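Local coordinates for protein TASOR (PDB 6TL1) that is a component of the HUSH complex, which maintains epigenetic silencing at loci rich in H3K9me3, here represented by its pseudo-PARP domain, at residues E158-K163 with Y183-G188. Sequence-based numbering, arbitrary orientation.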
ATOM      1  N   GLU A 158     -14.303   2.455   0.432  1.00 38.89           N
ATOM      2  CA  GLU A 158     -13.223   1.868  -0.350  1.00 35.77           C
ATOM      3  C   GLU A 158     -12.169   1.168   0.487  1.00 38.67           C
ATOM      4  O   GLU A 158     -11.495   0.267  -0.032  1.00 38.52           O
ATOM      5  CB  GLU A 158     -12.559   2.932  -1.230  1.00 38.37           C
ATOM      6  CG  GLU A 158     -13.336   3.224  -2.522  1.00 43.76           C
ATOM      7  CD  GLU A 158     -14.777   3.656  -2.278  1.00 47.62           C
ATOM      8  OE1 GLU A 158     -14.973   4.832  -1.898  1.00 47.89           O
ATOM      9  OE2 GLU A 158     -15.694   2.818  -2.419  1.00 47.54           O
ATOM     10  N   CYS A 159     -11.998   1.540   1.759  1.00 34.52           N
ATOM     11  CA  CYS A 159     -10.950   0.924   2.561  1.00 31.54           C
ATOM     12  C   CYS A 159     -11.274   1.134   4.034  1.00 36.31           C
ATOM     13  O   CYS A 159     -12.125   1.949   4.392  1.00 38.84           O
ATOM     14  CB  CYS A 159      -9.551   1.483   2.268  1.00 37.05           C
ATOM     15  SG  CYS A 159      -9.385   3.256   2.654  1.00 43.21           S
ATOM     16  N   HIS A 160     -10.612   0.357   4.881  1.00 34.74           N
ATOM     17  CA  HIS A 160     -10.567   0.628   6.311  1.00 38.02           C
ATOM     18  C   HIS A 160      -9.225   1.241   6.672  1.00 34.97           C
ATOM     19  O   HIS A 160      -8.202   0.904   6.071  1.00 38.30           O
ATOM     20  CB  HIS A 160     -10.752  -0.654   7.122  1.00 38.53           C
ATOM     21  CG  HIS A 160     -12.128  -1.243   7.033  1.00 42.19           C
ATOM     22  ND1 HIS A 160     -12.463  -2.439   7.634  1.00 41.42           N
ATOM     23  CD2 HIS A 160     -13.255  -0.801   6.425  1.00 46.05           C
ATOM     24  CE1 HIS A 160     -13.739  -2.701   7.413  1.00 38.79           C
ATOM     25  NE2 HIS A 160     -14.241  -1.726   6.673  1.00 42.79           N
ATOM     26  N   VAL A 161      -9.229   2.119   7.685  1.00 35.39           N
ATOM     27  CA  VAL A 161      -8.008   2.632   8.297  1.00 35.26           C
ATOM     28  C   VAL A 161      -8.240   2.665   9.802  1.00 39.65           C
ATOM     29  O   VAL A 161      -9.375   2.605  10.275  1.00 40.07           O
ATOM     30  CB  VAL A 161      -7.587   4.044   7.807  1.00 36.84           C
ATOM     31  CG1 VAL A 161      -7.473   4.083   6.292  1.00 43.88           C
ATOM     32  CG2 VAL A 161      -8.551   5.112   8.317  1.00 36.17           C
ATOM     33  N   SER A 162      -7.142   2.732  10.557  1.00 34.24           N
ATOM     34  CA  SER A 162      -7.246   2.801  12.014  1.00 36.68           C
ATOM     35  C   SER A 162      -7.668   4.195  12.439  1.00 38.69           C
ATOM     36  O   SER A 162      -7.023   5.181  12.078  1.00 41.38           O
ATOM     37  CB  SER A 162      -5.923   2.430  12.673  1.00 38.03           C
ATOM     38  OG  SER A 162      -5.666   1.050  12.461  1.00 37.21           O
ATOM     39  N   LYS A 163      -8.686   4.257  13.300  1.00 41.07           N
ATOM     40  CA  LYS A 163      -9.293   5.524  13.708  1.00 47.63           C
ATOM     41  C   LYS A 163      -8.286   6.571  14.181  1.00 51.88           C
ATOM     42  O   LYS A 163      -8.363   7.745  13.791  1.00 56.36           O
ATOM     43  CB  LYS A 163     -10.312   5.261  14.820  1.00 52.46           C
ATOM     44  CG  LYS A 163     -11.135   6.482  15.192  1.00 58.66           C
ATOM     45  CD  LYS A 163     -12.327   6.638  14.276  1.00 59.90           C
ATOM     46  CE  LYS A 163     -12.877   8.047  14.358  1.00 66.88           C
ATOM     47  NZ  LYS A 163     -13.003   8.488  15.774  1.00 72.26           N
ATOM     48  N   TYR A 183      -6.494  -0.899   4.445  1.00 40.64           N
ATOM     49  CA  TYR A 183      -7.156  -2.178   4.174  1.00 36.27           C
ATOM     50  C   TYR A 183      -8.150  -1.975   3.038  1.00 36.54           C
ATOM     51  O   TYR A 183      -9.222  -1.405   3.250  1.00 36.28           O
ATOM     52  CB  TYR A 183      -7.834  -2.691   5.434  1.00 34.40           C
ATOM     53  CG  TYR A 183      -8.625  -3.981   5.320  1.00 36.60           C
ATOM     54  CD1 TYR A 183      -7.983  -5.202   5.189  1.00 37.31           C
ATOM     55  CD2 TYR A 183     -10.010  -3.978   5.417  1.00 35.23           C
ATOM     56  CE1 TYR A 183      -8.709  -6.398   5.149  1.00 37.88           C
ATOM     57  CE2 TYR A 183     -10.751  -5.167   5.362  1.00 38.24           C
ATOM     58  CZ  TYR A 183     -10.090  -6.363   5.228  1.00 38.55           C
ATOM     59  OH  TYR A 183     -10.807  -7.532   5.178  1.00 39.26           O
ATOM     60  N   PHE A 184      -7.776  -2.409   1.837  1.00 33.04           N
ATOM     61  CA  PHE A 184      -8.562  -2.211   0.630  1.00 35.16           C
ATOM     62  C   PHE A 184      -9.369  -3.459   0.294  1.00 37.21           C
ATOM     63  O   PHE A 184      -8.883  -4.585   0.413  1.00 37.71           O
ATOM     64  CB  PHE A 184      -7.652  -1.845  -0.539  1.00 32.36           C
ATOM     65  CG  PHE A 184      -7.085  -0.465  -0.439  1.00 36.69           C
ATOM     66  CD1 PHE A 184      -7.787   0.623  -0.931  1.00 40.12           C
ATOM     67  CD2 PHE A 184      -5.856  -0.253   0.161  1.00 40.16           C
ATOM     68  CE1 PHE A 184      -7.271   1.907  -0.827  1.00 41.70           C
ATOM     69  CE2 PHE A 184      -5.330   1.026   0.258  1.00 40.31           C
ATOM     70  CZ  PHE A 184      -6.050   2.105  -0.229  1.00 40.83           C
ATOM     71  N   TYR A 185     -10.601  -3.257  -0.138  1.00 39.14           N
ATOM     72  CA  TYR A 185     -11.458  -4.375  -0.482  1.00 39.81           C
ATOM     73  C   TYR A 185     -12.455  -3.883  -1.510  1.00 39.05           C
ATOM     74  O   TYR A 185     -12.616  -2.677  -1.725  1.00 35.27           O
ATOM     75  CB  TYR A 185     -12.176  -4.924   0.752  1.00 34.06           C
ATOM     76  CG  TYR A 185     -12.928  -3.827   1.446  1.00 39.68           C
ATOM     77  CD1 TYR A 185     -14.219  -3.488   1.059  1.00 40.99           C
ATOM     78  CD2 TYR A 185     -12.341  -3.110   2.481  1.00 42.58           C
ATOM     79  CE1 TYR A 185     -14.901  -2.467   1.680  1.00 44.12           C
ATOM     80  CE2 TYR A 185     -13.022  -2.096   3.122  1.00 41.27           C
ATOM     81  CZ  TYR A 185     -14.298  -1.778   2.722  1.00 40.49           C
ATOM     82  OH  TYR A 185     -14.973  -0.758   3.348  1.00 40.19           O
ATOM     83  N   GLU A 186     -13.159  -4.830  -2.118  1.00 39.37           N
ATOM     84  CA  GLU A 186     -14.176  -4.462  -3.087  1.00 44.70           C
ATOM     85  C   GLU A 186     -15.196  -5.581  -3.166  1.00 46.79           C
ATOM     86  O   GLU A 186     -14.832  -6.743  -3.374  1.00 43.09           O
ATOM     87  CB  GLU A 186     -13.557  -4.189  -4.460  1.00 47.54           C
ATOM     88  CG  GLU A 186     -14.536  -3.640  -5.460  1.00 51.12           C
ATOM     89  CD  GLU A 186     -13.879  -3.149  -6.743  1.00 51.43           C
ATOM     90  OE1 GLU A 186     -12.721  -3.520  -7.024  1.00 47.60           O
ATOM     91  OE2 GLU A 186     -14.548  -2.403  -7.482  1.00 61.23           O
ATOM     92  N   TYR A 187     -16.466  -5.234  -2.995  1.00 39.07           N
ATOM     93  CA  TYR A 187     -17.511  -6.215  -3.176  1.00 48.25           C
ATOM     94  C   TYR A 187     -17.810  -6.329  -4.665  1.00 57.81           C
ATOM     95  O   TYR A 187     -17.961  -5.316  -5.359  1.00 56.47           O
ATOM     96  CB  TYR A 187     -18.769  -5.807  -2.412  1.00 44.65           C
ATOM     97  CG  TYR A 187     -18.700  -6.077  -0.925  1.00 52.53           C
ATOM     98  CD1 TYR A 187     -19.036  -7.321  -0.408  1.00 58.25           C
ATOM     99  CD2 TYR A 187     -18.309  -5.079  -0.034  1.00 49.98           C
ATOM    100  CE1 TYR A 187     -18.988  -7.569   0.956  1.00 62.16           C
ATOM    101  CE2 TYR A 187     -18.258  -5.316   1.338  1.00 51.81           C
ATOM    102  CZ  TYR A 187     -18.593  -6.563   1.823  1.00 57.10           C
ATOM    103  OH  TYR A 187     -18.541  -6.820   3.172  1.00 53.53           O
ATOM    104  N   GLY A 188     -17.903  -7.557  -5.151  1.00 47.83           N
ATOM    105  CA  GLY A 188     -18.490  -7.829  -6.441  1.00 65.22           C
ATOM    106  C   GLY A 188     -19.971  -7.944  -6.217  1.00 70.37           C
ATOM    107  O   GLY A 188     -20.512  -7.429  -5.225  1.00 71.16           O
TER
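The imidazole of H160 meets two tyrosine rings. Over one of its faces comes the edge of Y185, CE2 lying 3.6 Å from H160 CD2, an edge-to-face pair with the planes at 72°. Y183 runs beside H160, pointing the same way, the two ring planes at 39° in an oblique pair and its CD2 3.6 Å from H160 ND1. Y185 CG sits between its own backbone N and carbonyl carbon (chi1 55°), and the side chain crosses that of H160 at about a right angle; its CE2 also comes close to C159 CA. The carbonyl O of E158 lies above one face of the Y185 ring, offset toward the rim, and is hydrogen-bonded to H198 NE2.

Histidine suits this place because a flat ring packs against aromatic neighbours while both nitrogens find partners, ND1 at L100 O and NE2 at T154 OG1. The tyrosines likewise bury their rings and satisfy their hydroxyls, Y183 OH at S102 O and Y185 OH at T154 O. T154 thus ties two of the three clustered rings to one residue.

C159 and F184 share the other side of the sheet. CB of C159 lies over one face of F184, displaced toward the rim, 4.0 Å from the ring centroid, a CH-pi contact; SG stands obliquely at 4.8 Å from that centroid. Cysteine is small enough to fit against the phenyl ring and apolar enough for a buried place.

The backbones join as antiparallel strands: H160 N donates to Y183 O at 2.8 Å, and Y183 N returns a bond to H160 O at 3.0 Å. Within the mixed sheet of this pseudo-PARP domain, strands 159-162 and 181-184 are the inner pair: strand 139-142 runs parallel to the former, strand 107-110 flanks the latter, and helix 176-179 leads into strand 181-184.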